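Local coordinates for protein yersinopine synthase (Yersinia pestis, PDB 6C4M) that catalyses the last step of yersinopine biosynthesis, the NADPH-dependent reductive condensation of pyruvate with an amino-acid-derived intermediate, to give a metallophore used in bacterial metal acquisition, at residues Y330-W341 / E352-A363; Q391-L399 / V445-L454. One frame throughout, in Å; residues are numbered along the deposited sequence.

Contact 1 of 2, residues Y330-W341 / E352-A363; sequences YPVPASMVSRRW and EQQYALFVRYTA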
loop_
_atom_site.group_PDB
_atom_site.type_symbol
_atom_site.label_atom_id
_atom_site.label_comp_id
_atom_site.label_asym_id
_atom_site.label_seq_id
_atom_site.Cartn_x
_atom_site.Cartn_y
_atom_site.Cartn_z
ATOM N N TYR A 330 -13.247 11.004 0.570
ATOM C CA TYR A 330 -12.943 10.063 -0.513
ATOM C C TYR A 330 -13.030 8.629 0.021
ATOM O O TYR A 330 -12.290 8.271 0.940
ATOM C CB TYR A 330 -11.556 10.363 -1.099
ATOM C CG TYR A 330 -11.339 11.832 -1.371
ATOM C CD1 TYR A 330 -10.785 12.658 -0.396
ATOM C CD2 TYR A 330 -11.706 12.410 -2.591
ATOM C CE1 TYR A 330 -10.584 14.020 -0.625
ATOM C CE2 TYR A 330 -11.505 13.779 -2.833
ATOM C CZ TYR A 330 -10.944 14.576 -1.838
ATOM O OH TYR A 330 -10.735 15.936 -2.030
ATOM N N PRO A 331 -13.944 7.808 -0.469
ATOM C CA PRO A 331 -14.129 6.474 0.112
ATOM C C PRO A 331 -13.190 5.438 -0.481
ATOM O O PRO A 331 -12.686 5.573 -1.596
ATOM C CB PRO A 331 -15.574 6.139 -0.256
ATOM C CG PRO A 331 -15.726 6.766 -1.577
ATOM C CD PRO A 331 -15.013 8.112 -1.443
ATOM N N VAL A 332 -12.984 4.379 0.291
ATOM C CA VAL A 332 -12.223 3.228 -0.189
ATOM C C VAL A 332 -13.081 1.985 0.024
ATOM O O VAL A 332 -14.009 1.977 0.858
ATOM C CB VAL A 332 -10.845 3.108 0.514
ATOM C CG1 VAL A 332 -9.986 4.403 0.305
ATOM C CG2 VAL A 332 -11.000 2.791 2.013
ATOM N N PRO A 333 -12.787 0.915 -0.718
ATOM C CA PRO A 333 -13.602 -0.308 -0.626
ATOM C C PRO A 333 -13.675 -0.833 0.798
ATOM O O PRO A 333 -12.732 -0.690 1.585
ATOM C CB PRO A 333 -12.872 -1.298 -1.541
ATOM C CG PRO A 333 -12.016 -0.471 -2.428
ATOM C CD PRO A 333 -11.704 0.805 -1.707
ATOM N N ALA A 334 -14.810 -1.467 1.125
ATOM C CA ALA A 334 -14.977 -1.999 2.472
ATOM C C ALA A 334 -14.091 -3.222 2.701
ATOM O O ALA A 334 -13.882 -3.608 3.854
ATOM C CB ALA A 334 -16.433 -2.366 2.740
ATOM N N SER A 335 -13.600 -3.838 1.629
ATOM C CA SER A 335 -12.635 -4.932 1.722
ATOM C C SER A 335 -11.275 -4.464 2.237
ATOM O O SER A 335 -10.510 -5.277 2.765
ATOM C CB SER A 335 -12.450 -5.566 0.351
ATOM O OG SER A 335 -11.958 -4.572 -0.535
ATOM N N MET A 336 -10.950 -3.176 2.063
ATOM C CA MET A 336 -9.771 -2.561 2.655
ATOM C C MET A 336 -10.095 -1.986 4.031
ATOM O O MET A 336 -9.562 -2.444 5.040
ATOM C CB MET A 336 -9.227 -1.488 1.713
ATOM C CG MET A 336 -8.830 -2.040 0.370
ATOM S SD MET A 336 -7.389 -3.222 0.538
ATOM C CE MET A 336 -6.089 -2.041 0.712
ATOM N N VAL A 337 -11.019 -1.033 4.104
ATOM C CA VAL A 337 -11.379 -0.429 5.383
ATOM C C VAL A 337 -12.813 -0.811 5.720
ATOM O O VAL A 337 -13.757 -0.292 5.114
ATOM C CB VAL A 337 -11.216 1.100 5.360
ATOM C CG1 VAL A 337 -11.655 1.693 6.691
ATOM C CG2 VAL A 337 -9.751 1.464 5.044
ATOM N N SER A 338 -12.985 -1.623 6.759
ATOM C CA SER A 338 -14.298 -2.156 7.054
ATOM C C SER A 338 -15.222 -1.058 7.599
ATOM O O SER A 338 -14.782 -0.012 8.097
ATOM C CB SER A 338 -14.182 -3.293 8.068
ATOM O OG SER A 338 -13.711 -2.755 9.290
ATOM N N ARG A 339 -16.533 -1.304 7.514
ATOM C CA ARG A 339 -17.467 -0.385 8.162
ATOM C C ARG A 339 -17.276 -0.425 9.662
ATOM O O ARG A 339 -17.459 0.587 10.339
ATOM C CB ARG A 339 -18.937 -0.724 7.825
ATOM C CG ARG A 339 -19.336 -0.524 6.375
ATOM C CD ARG A 339 -18.967 0.847 5.873
ATOM N NE ARG A 339 -19.442 1.922 6.755
ATOM C CZ ARG A 339 -19.337 3.213 6.471
ATOM N NH1 ARG A 339 -18.831 3.603 5.307
ATOM N NH2 ARG A 339 -19.750 4.112 7.348
ATOM N N ARG A 340 -16.912 -1.581 10.207
ATOM C CA ARG A 340 -16.594 -1.622 11.627
ATOM C C ARG A 340 -15.453 -0.659 11.962
ATOM O O ARG A 340 -15.500 0.038 12.985
ATOM C CB ARG A 340 -16.226 -3.038 12.050
ATOM C CG ARG A 340 -16.090 -3.210 13.567
ATOM C CD ARG A 340 -15.191 -4.400 13.923
ATOM N NE ARG A 340 -14.249 -4.015 14.980
ATOM C CZ ARG A 340 -12.927 -4.055 14.901
ATOM N NH1 ARG A 340 -12.298 -4.503 13.818
ATOM N NH2 ARG A 340 -12.220 -3.662 15.948
ATOM N N TRP A 341 -14.399 -0.632 11.139
ATOM C CA TRP A 341 -13.271 0.251 11.441
ATOM C C TRP A 341 -13.716 1.722 11.422
ATOM O O TRP A 341 -13.299 2.528 12.261
ATOM C CB TRP A 341 -12.123 -0.008 10.453
ATOM C CG TRP A 341 -11.058 -1.011 10.951
ATOM C CD1 TRP A 341 -10.998 -1.622 12.177
ATOM C CD2 TRP A 341 -9.920 -1.488 10.217
ATOM N NE1 TRP A 341 -9.892 -2.432 12.250
ATOM C CE2 TRP A 341 -9.215 -2.362 11.060
ATOM C CE3 TRP A 341 -9.422 -1.241 8.932
ATOM C CZ2 TRP A 341 -8.045 -3.003 10.655
ATOM C CZ3 TRP A 341 -8.270 -1.853 8.543
ATOM C CH2 TRP A 341 -7.582 -2.729 9.397
ATOM N N GLU A 352 -4.617 -0.117 16.367
ATOM C CA GLU A 352 -5.628 -0.489 15.381
ATOM C C GLU A 352 -6.099 0.718 14.586
ATOM O O GLU A 352 -6.360 0.613 13.379
ATOM C CB GLU A 352 -6.825 -1.155 16.051
ATOM C CG GLU A 352 -7.732 -1.835 15.022
ATOM C CD GLU A 352 -8.714 -2.817 15.636
ATOM O OE1 GLU A 352 -8.827 -2.884 16.882
ATOM O OE2 GLU A 352 -9.377 -3.513 14.850
ATOM N N GLN A 353 -6.242 1.869 15.253
ATOM C CA GLN A 353 -6.454 3.114 14.537
ATOM C C GLN A 353 -5.395 3.312 13.468
ATOM O O GLN A 353 -5.702 3.653 12.314
ATOM C CB GLN A 353 -6.430 4.303 15.519
ATOM C CG GLN A 353 -7.681 4.470 16.373
ATOM C CD GLN A 353 -7.684 5.838 17.076
ATOM O OE1 GLN A 353 -6.679 6.559 17.072
ATOM N NE2 GLN A 353 -8.807 6.198 17.655
ATOM N N GLN A 354 -4.130 3.087 13.837
ATOM C CA GLN A 354 -3.056 3.316 12.896
ATOM C C GLN A 354 -3.135 2.347 11.730
ATOM O O GLN A 354 -3.025 2.754 10.566
ATOM C CB GLN A 354 -1.717 3.213 13.630
ATOM C CG GLN A 354 -1.440 4.470 14.516
ATOM C CD GLN A 354 -0.241 4.263 15.427
ATOM O OE1 GLN A 354 0.726 3.637 15.040
ATOM N NE2 GLN A 354 -0.334 4.737 16.653
ATOM N N TYR A 355 -3.300 1.054 12.022
ATOM C CA TYR A 355 -3.437 0.066 10.953
ATOM C C TYR A 355 -4.544 0.497 9.997
ATOM O O TYR A 355 -4.336 0.561 8.776
ATOM C CB TYR A 355 -3.705 -1.324 11.564
ATOM C CG TYR A 355 -3.775 -2.524 10.609
ATOM C CD1 TYR A 355 -3.299 -2.453 9.311
ATOM C CD2 TYR A 355 -4.316 -3.727 11.036
ATOM C CE1 TYR A 355 -3.370 -3.528 8.474
ATOM C CE2 TYR A 355 -4.405 -4.821 10.193
ATOM C CZ TYR A 355 -3.927 -4.718 8.914
ATOM O OH TYR A 355 -3.964 -5.808 8.076
ATOM N N ALA A 356 -5.702 0.894 10.549
ATOM C CA ALA A 356 -6.817 1.303 9.698
ATOM C C ALA A 356 -6.438 2.480 8.814
ATOM O O ALA A 356 -6.755 2.485 7.617
ATOM C CB ALA A 356 -8.044 1.633 10.542
ATOM N N LEU A 357 -5.711 3.468 9.368
ATOM C CA LEU A 357 -5.319 4.622 8.573
ATOM C C LEU A 357 -4.282 4.274 7.523
ATOM O O LEU A 357 -4.342 4.811 6.402
ATOM C CB LEU A 357 -4.813 5.737 9.487
ATOM C CG LEU A 357 -5.896 6.458 10.296
ATOM C CD1 LEU A 357 -5.252 7.268 11.449
ATOM C CD2 LEU A 357 -6.713 7.373 9.362
ATOM N N PHE A 358 -3.297 3.401 7.866
ATOM C CA PHE A 358 -2.338 2.959 6.860
ATOM C C PHE A 358 -3.055 2.242 5.734
ATOM O O PHE A 358 -2.770 2.478 4.553
ATOM C CB PHE A 358 -1.236 2.065 7.475
ATOM C CG PHE A 358 -0.180 1.690 6.480
ATOM C CD1 PHE A 358 -0.372 0.628 5.624
ATOM C CD2 PHE A 358 0.969 2.447 6.351
ATOM C CE1 PHE A 358 0.581 0.299 4.673
ATOM C CE2 PHE A 358 1.924 2.114 5.420
ATOM C CZ PHE A 358 1.717 1.032 4.575
ATOM N N VAL A 359 -4.034 1.406 6.069
ATOM C CA VAL A 359 -4.770 0.709 5.019
ATOM C C VAL A 359 -5.518 1.722 4.167
ATOM O O VAL A 359 -5.486 1.671 2.926
ATOM C CB VAL A 359 -5.709 -0.363 5.618
ATOM C CG1 VAL A 359 -6.573 -0.974 4.535
ATOM C CG2 VAL A 359 -4.913 -1.485 6.261
ATOM N N ARG A 360 -6.173 2.681 4.820
ATOM C CA ARG A 360 -6.882 3.711 4.073
ATOM C C ARG A 360 -5.980 4.406 3.054
ATOM O O ARG A 360 -6.321 4.479 1.870
ATOM C CB ARG A 360 -7.481 4.721 5.042
ATOM C CG ARG A 360 -8.526 5.549 4.380
ATOM C CD ARG A 360 -8.142 6.963 4.387
ATOM N NE ARG A 360 -9.112 7.730 3.635
ATOM C CZ ARG A 360 -8.895 8.934 3.157
ATOM N NH1 ARG A 360 -7.724 9.546 3.392
ATOM N NH2 ARG A 360 -9.864 9.517 2.456
ATOM N N TYR A 361 -4.806 4.914 3.483
ATOM C CA TYR A 361 -3.950 5.627 2.539
ATOM C C TYR A 361 -3.342 4.715 1.483
ATOM O O TYR A 361 -3.101 5.153 0.350
ATOM C CB TYR A 361 -2.893 6.427 3.300
ATOM C CG TYR A 361 -3.524 7.701 3.780
ATOM C CD1 TYR A 361 -3.563 8.822 2.963
ATOM C CD2 TYR A 361 -4.135 7.776 5.026
ATOM C CE1 TYR A 361 -4.208 9.990 3.368
ATOM C CE2 TYR A 361 -4.785 8.936 5.442
ATOM C CZ TYR A 361 -4.822 10.039 4.614
ATOM O OH TYR A 361 -5.447 11.201 5.059
ATOM N N THR A 362 -3.084 3.455 1.805
ATOM C CA THR A 362 -2.678 2.514 0.760
ATOM C C THR A 362 -3.788 2.369 -0.276
ATOM O O THR A 362 -3.550 2.479 -1.485
ATOM C CB THR A 362 -2.317 1.172 1.399
ATOM O OG1 THR A 362 -1.279 1.378 2.341
ATOM C CG2 THR A 362 -1.893 0.093 0.352
ATOM N N ALA A 363 -5.022 2.155 0.187
ATOM C CA ALA A 363 -6.144 1.953 -0.733
ATOM C C ALA A 363 -6.364 3.169 -1.626
ATOM O O ALA A 363 -6.729 3.032 -2.801
ATOM C CB ALA A 363 -7.408 1.663 0.057
HETATM O O HOH W 1 -11.142 6.581 2.597
#
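Val332, Met336 and Val337 bring the irregular chain of 330-341 alongside the helix 352-363, with Val337 CA 6.3 Å from Arg360 CA, before the chain enters a short helix at Arg339. At the far end Trp341 is a knob in a hole formed by Glu352, Tyr355, Ala356 and Val359. The CB of Ala356 lies over one face of the indole, making a CH-pi contact, while the benzo edge around CH2 points at the face of Tyr355 in an edge-to-face pair with planes at 69°. Trp341 NE1 donates nearly within its ring plane to Glu352 OE2 at 2.9 Å. Arg340 reaches the same oxygen end-on with NH1 and NH2 (3.1 Å from NH2), so three N-H groups converge on one carboxylate oxygen; the salt bridge and the indole bond together fix the extended glutamate. Two successive helices, 339-344 and 350-364, are joined here by a short loop, and the irregular chain before the first packs along the second; Ser338 N-caps the first, its OG accepting from Trp341 N. Further along, Val359 CG1 stands anti to the backbone N (chi1 174°), which presents it to Met336 CB, and Ala363 CB packs 3.8 Å from Val332 CB. Arg360, bent at chi2, sends NH2 to a lone pair of Tyr330 O at 3.1 Å; a water bridges that same oxygen and Arg360 NE. Tyr355 also meets Tyr355 of the second subunit, and Met336 packs on Val292 of that subunit, which puts this helix and the loop on it at the dimer interface.

Contact 2 of 2, residues Q391-L399 / V445-L454; sequences QDANALWHL and VGEEHCHPSL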
loop_
_atom_site.group_PDB
_atom_site.type_symbol
_atom_site.label_atom_id
_atom_site.label_comp_id
_atom_site.label_asym_id
_atom_site.label_seq_id
_atom_site.Cartn_x
_atom_site.Cartn_y
_atom_site.Cartn_z
ATOM N N GLN A 391 12.849 30.456 -5.154
ATOM C CA GLN A 391 13.200 31.869 -5.112
ATOM C C GLN A 391 12.184 32.715 -5.886
ATOM O O GLN A 391 11.641 32.288 -6.907
ATOM C CB GLN A 391 14.599 32.089 -5.676
ATOM C CG GLN A 391 15.673 31.744 -4.695
ATOM C CD GLN A 391 17.050 31.810 -5.303
ATOM O OE1 GLN A 391 17.385 31.055 -6.219
ATOM N NE2 GLN A 391 17.860 32.720 -4.798
ATOM N N ASP A 392 11.939 33.928 -5.394
ATOM C CA ASP A 392 11.025 34.832 -6.084
ATOM C C ASP A 392 11.828 35.734 -7.027
ATOM O O ASP A 392 13.023 35.517 -7.257
ATOM C CB ASP A 392 10.158 35.608 -5.086
ATOM C CG ASP A 392 10.949 36.536 -4.174
ATOM O OD1 ASP A 392 12.119 36.864 -4.466
ATOM O OD2 ASP A 392 10.366 36.938 -3.140
ATOM N N ALA A 393 11.163 36.735 -7.620
ATOM C CA ALA A 393 11.812 37.582 -8.623
ATOM C C ALA A 393 12.988 38.359 -8.046
ATOM O O ALA A 393 13.931 38.697 -8.774
ATOM C CB ALA A 393 10.801 38.557 -9.226
ATOM N N ASN A 394 12.952 38.659 -6.752
ATOM C CA ASN A 394 14.070 39.301 -6.080
ATOM C C ASN A 394 15.071 38.303 -5.511
ATOM O O ASN A 394 15.896 38.680 -4.674
ATOM C CB ASN A 394 13.547 40.215 -4.974
ATOM C CG ASN A 394 12.752 41.387 -5.520
ATOM O OD1 ASN A 394 13.325 42.396 -5.932
ATOM N ND2 ASN A 394 11.428 41.255 -5.537
ATOM N N ALA A 395 15.013 37.043 -5.932
ATOM C CA ALA A 395 15.960 36.009 -5.510
ATOM C C ALA A 395 15.821 35.632 -4.037
ATOM O O ALA A 395 16.746 35.056 -3.452
ATOM C CB ALA A 395 17.402 36.438 -5.801
ATOM N N LEU A 396 14.686 35.945 -3.418
ATOM C CA LEU A 396 14.444 35.600 -2.029
ATOM C C LEU A 396 13.755 34.250 -1.956
ATOM O O LEU A 396 12.838 33.960 -2.740
ATOM C CB LEU A 396 13.575 36.655 -1.346
ATOM C CG LEU A 396 14.224 38.019 -1.075
ATOM C CD1 LEU A 396 13.179 38.962 -0.451
ATOM C CD2 LEU A 396 15.448 37.874 -0.184
ATOM N N TRP A 397 14.174 33.447 -0.982
ATOM C CA TRP A 397 13.641 32.098 -0.837
ATOM C C TRP A 397 12.293 32.102 -0.131
ATOM O O TRP A 397 12.092 32.819 0.858
ATOM C CB TRP A 397 14.619 31.226 -0.058
ATOM C CG TRP A 397 15.837 30.887 -0.825
ATOM C CD1 TRP A 397 17.062 31.482 -0.730
ATOM C CD2 TRP A 397 15.960 29.857 -1.814
ATOM N NE1 TRP A 397 17.934 30.886 -1.600
ATOM C CE2 TRP A 397 17.286 29.888 -2.281
ATOM C CE3 TRP A 397 15.072 28.909 -2.350
ATOM C CZ2 TRP A 397 17.757 29.006 -3.261
ATOM C CZ3 TRP A 397 15.533 28.050 -3.323
ATOM C CH2 TRP A 397 16.877 28.097 -3.763
ATOM N N HIS A 398 11.373 31.281 -0.649
ATOM C CA HIS A 398 10.040 31.074 -0.090
ATOM C C HIS A 398 9.801 29.600 0.212
ATOM O O HIS A 398 10.385 28.711 -0.412
ATOM C CB HIS A 398 8.921 31.489 -1.061
ATOM C CG HIS A 398 8.754 32.962 -1.239
ATOM N ND1 HIS A 398 7.625 33.634 -0.819
ATOM C CD2 HIS A 398 9.547 33.883 -1.832
ATOM C CE1 HIS A 398 7.746 34.914 -1.120
ATOM N NE2 HIS A 398 8.901 35.092 -1.739
ATOM N N LEU A 399 8.884 29.357 1.135
ATOM C CA LEU A 399 8.217 28.070 1.271
ATOM C C LEU A 399 6.986 28.011 0.384
ATOM O O LEU A 399 6.264 29.009 0.267
ATOM C CB LEU A 399 7.792 27.857 2.711
ATOM C CG LEU A 399 8.981 27.678 3.651
ATOM C CD1 LEU A 399 8.571 28.056 5.052
ATOM C CD2 LEU A 399 9.448 26.238 3.601
ATOM N N VAL A 445 21.322 29.043 3.171
ATOM C CA VAL A 445 21.133 30.056 2.143
ATOM C C VAL A 445 21.451 31.460 2.641
ATOM O O VAL A 445 21.644 32.362 1.815
ATOM C CB VAL A 445 19.694 30.059 1.593
ATOM C CG1 VAL A 445 19.325 28.697 1.003
ATOM C CG2 VAL A 445 18.714 30.464 2.686
ATOM N N GLY A 446 21.497 31.676 3.954
ATOM C CA GLY A 446 21.564 33.037 4.471
ATOM C C GLY A 446 20.224 33.733 4.708
ATOM O O GLY A 446 19.379 33.863 3.806
ATOM N N GLU A 447 20.062 34.212 5.948
ATOM C CA GLU A 447 18.871 34.951 6.367
ATOM C C GLU A 447 18.587 36.148 5.456
ATOM O O GLU A 447 17.423 36.453 5.163
ATOM C CB GLU A 447 19.049 35.392 7.827
ATOM C CG GLU A 447 17.945 36.299 8.396
ATOM C CD GLU A 447 17.698 36.081 9.900
ATOM O OE1 GLU A 447 18.404 35.263 10.514
ATOM O OE2 GLU A 447 16.776 36.717 10.458
ATOM N N GLU A 448 19.633 36.828 4.983
ATOM C CA GLU A 448 19.441 37.978 4.104
ATOM C C GLU A 448 18.852 37.582 2.760
ATOM O O GLU A 448 18.339 38.447 2.038
ATOM C CB GLU A 448 20.762 38.728 3.882
ATOM C CG GLU A 448 21.829 37.958 3.109
ATOM C CD GLU A 448 22.720 37.054 3.986
ATOM O OE1 GLU A 448 22.294 36.596 5.075
ATOM O OE2 GLU A 448 23.863 36.794 3.563
ATOM N N HIS A 449 18.879 36.299 2.424
ATOM C CA HIS A 449 18.340 35.792 1.171
ATOM C C HIS A 449 17.006 35.093 1.352
ATOM O O HIS A 449 16.541 34.414 0.428
ATOM C CB HIS A 449 19.341 34.834 0.536
ATOM C CG HIS A 449 20.636 35.485 0.186
ATOM N ND1 HIS A 449 21.848 35.033 0.663
ATOM C CD2 HIS A 449 20.910 36.559 -0.590
ATOM C CE1 HIS A 449 22.814 35.800 0.191
ATOM N NE2 HIS A 449 22.272 36.733 -0.570
ATOM N N CYS A 450 16.392 35.227 2.520
ATOM C CA CYS A 450 15.090 34.637 2.802
ATOM C C CYS A 450 13.989 35.685 2.811
ATOM O O CYS A 450 14.139 36.758 3.408
ATOM C CB CYS A 450 15.111 33.936 4.153
ATOM S SG CYS A 450 16.157 32.496 4.132
ATOM N N HIS A 451 12.867 35.343 2.186
ATOM C CA HIS A 451 11.684 36.169 2.291
ATOM C C HIS A 451 11.263 36.282 3.756
ATOM O O HIS A 451 11.412 35.319 4.512
ATOM C CB HIS A 451 10.545 35.579 1.465
ATOM C CG HIS A 451 9.362 36.491 1.335
ATOM N ND1 HIS A 451 8.280 36.426 2.183
ATOM C CD2 HIS A 451 9.099 37.492 0.462
ATOM C CE1 HIS A 451 7.387 37.333 1.825
ATOM N NE2 HIS A 451 7.862 37.997 0.787
ATOM N N PRO A 452 10.744 37.441 4.193
ATOM C CA PRO A 452 10.366 37.593 5.614
ATOM C C PRO A 452 9.369 36.568 6.119
ATOM O O PRO A 452 9.332 36.309 7.331
ATOM C CB PRO A 452 9.764 39.010 5.665
ATOM C CG PRO A 452 10.462 39.738 4.579
ATOM C CD PRO A 452 10.673 38.724 3.472
ATOM N N SER A 453 8.545 35.989 5.243
ATOM C CA SER A 453 7.633 34.936 5.681
ATOM C C SER A 453 8.380 33.749 6.282
ATOM O O SER A 453 7.828 33.039 7.128
ATOM C CB SER A 453 6.760 34.476 4.517
ATOM O OG SER A 453 7.529 34.013 3.420
ATOM N N LEU A 454 9.631 33.515 5.868
ATOM C CA LEU A 454 10.429 32.461 6.490
ATOM C C LEU A 454 10.903 32.810 7.895
ATOM O O LEU A 454 11.412 31.917 8.587
ATOM C CB LEU A 454 11.668 32.136 5.645
ATOM C CG LEU A 454 11.477 31.060 4.599
ATOM C CD1 LEU A 454 10.323 31.368 3.688
ATOM C CD2 LEU A 454 12.740 30.859 3.773
HETATM O O HOH W 2 7.532 31.622 2.205
#
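The rings of His398 and His451 meet obliquely, planes 32° apart and centroids 4.0 Å from each other. His398 CE1 sits over the centre of the His451 ring, whose opposite face is covered by Pro452 CD; His451 CB in turn rests over the His398 face. At the edge of His398, NE2 donates in the ring plane to Asp392 OD2 at 2.7 Å, meeting the carboxylate from above its plane. The other oxygen, Asp392 OD1, takes the N-H of Leu396 at 2.9 Å, so one aspartate, the first residue of the type I turn 392-395, holds the residue just after the turn with one oxygen and restrains the His398 ring with the other. His451 has ND1 accepting from Ser453 N and paired with Ser453 OG; that hydroxyl shares a water with Leu399 N.

The indole of Trp397 is likewise sandwiched: Gln391 CG lies over the centre of one face, and Val445 CG1 makes a CH-pi contact with the other, 4.0 Å from the centroid of the five-membered ring. Between these clusters runs a single beta bridge, Trp397 with Cys450, in which Trp397 N donates to His449 O (2.9 Å) and His451 N to Trp397 O (3.0 Å). Leu454 CD1 packs on Leu399 CG, 3.9 Å away.

The bridge thus joins the small antiparallel hairpin of 390-391 and 397-398 to the loop that follows helix 425-445. Phe441 of that helix meets Trp397 edge-to-face, Tyr390 of the hairpin meets the His398 ring, and Leu399 reaches Leu273 and Phe274 on helix 267-274.

In the fold
The two contacts lie apart in the fold and follow one another along the chain, with centres about 41 Å apart and nearest atoms about 21 Å apart. The bound NADP lies near one end of each. On the side of contact 1, the Tyr330 side chain is about 8 Å from the cofactor and about 9 Å from the side chain of His260, the inferred proton donor/acceptor. On the side of contact 2, the Ser453 side chain is about 7 Å from NADP, and the side chain of His398 is about 7 Å from that of Arg54, which binds the cofactor. Contact 1 also meets the second subunit, whereas contact 2 is touched by no other chain of the dimer.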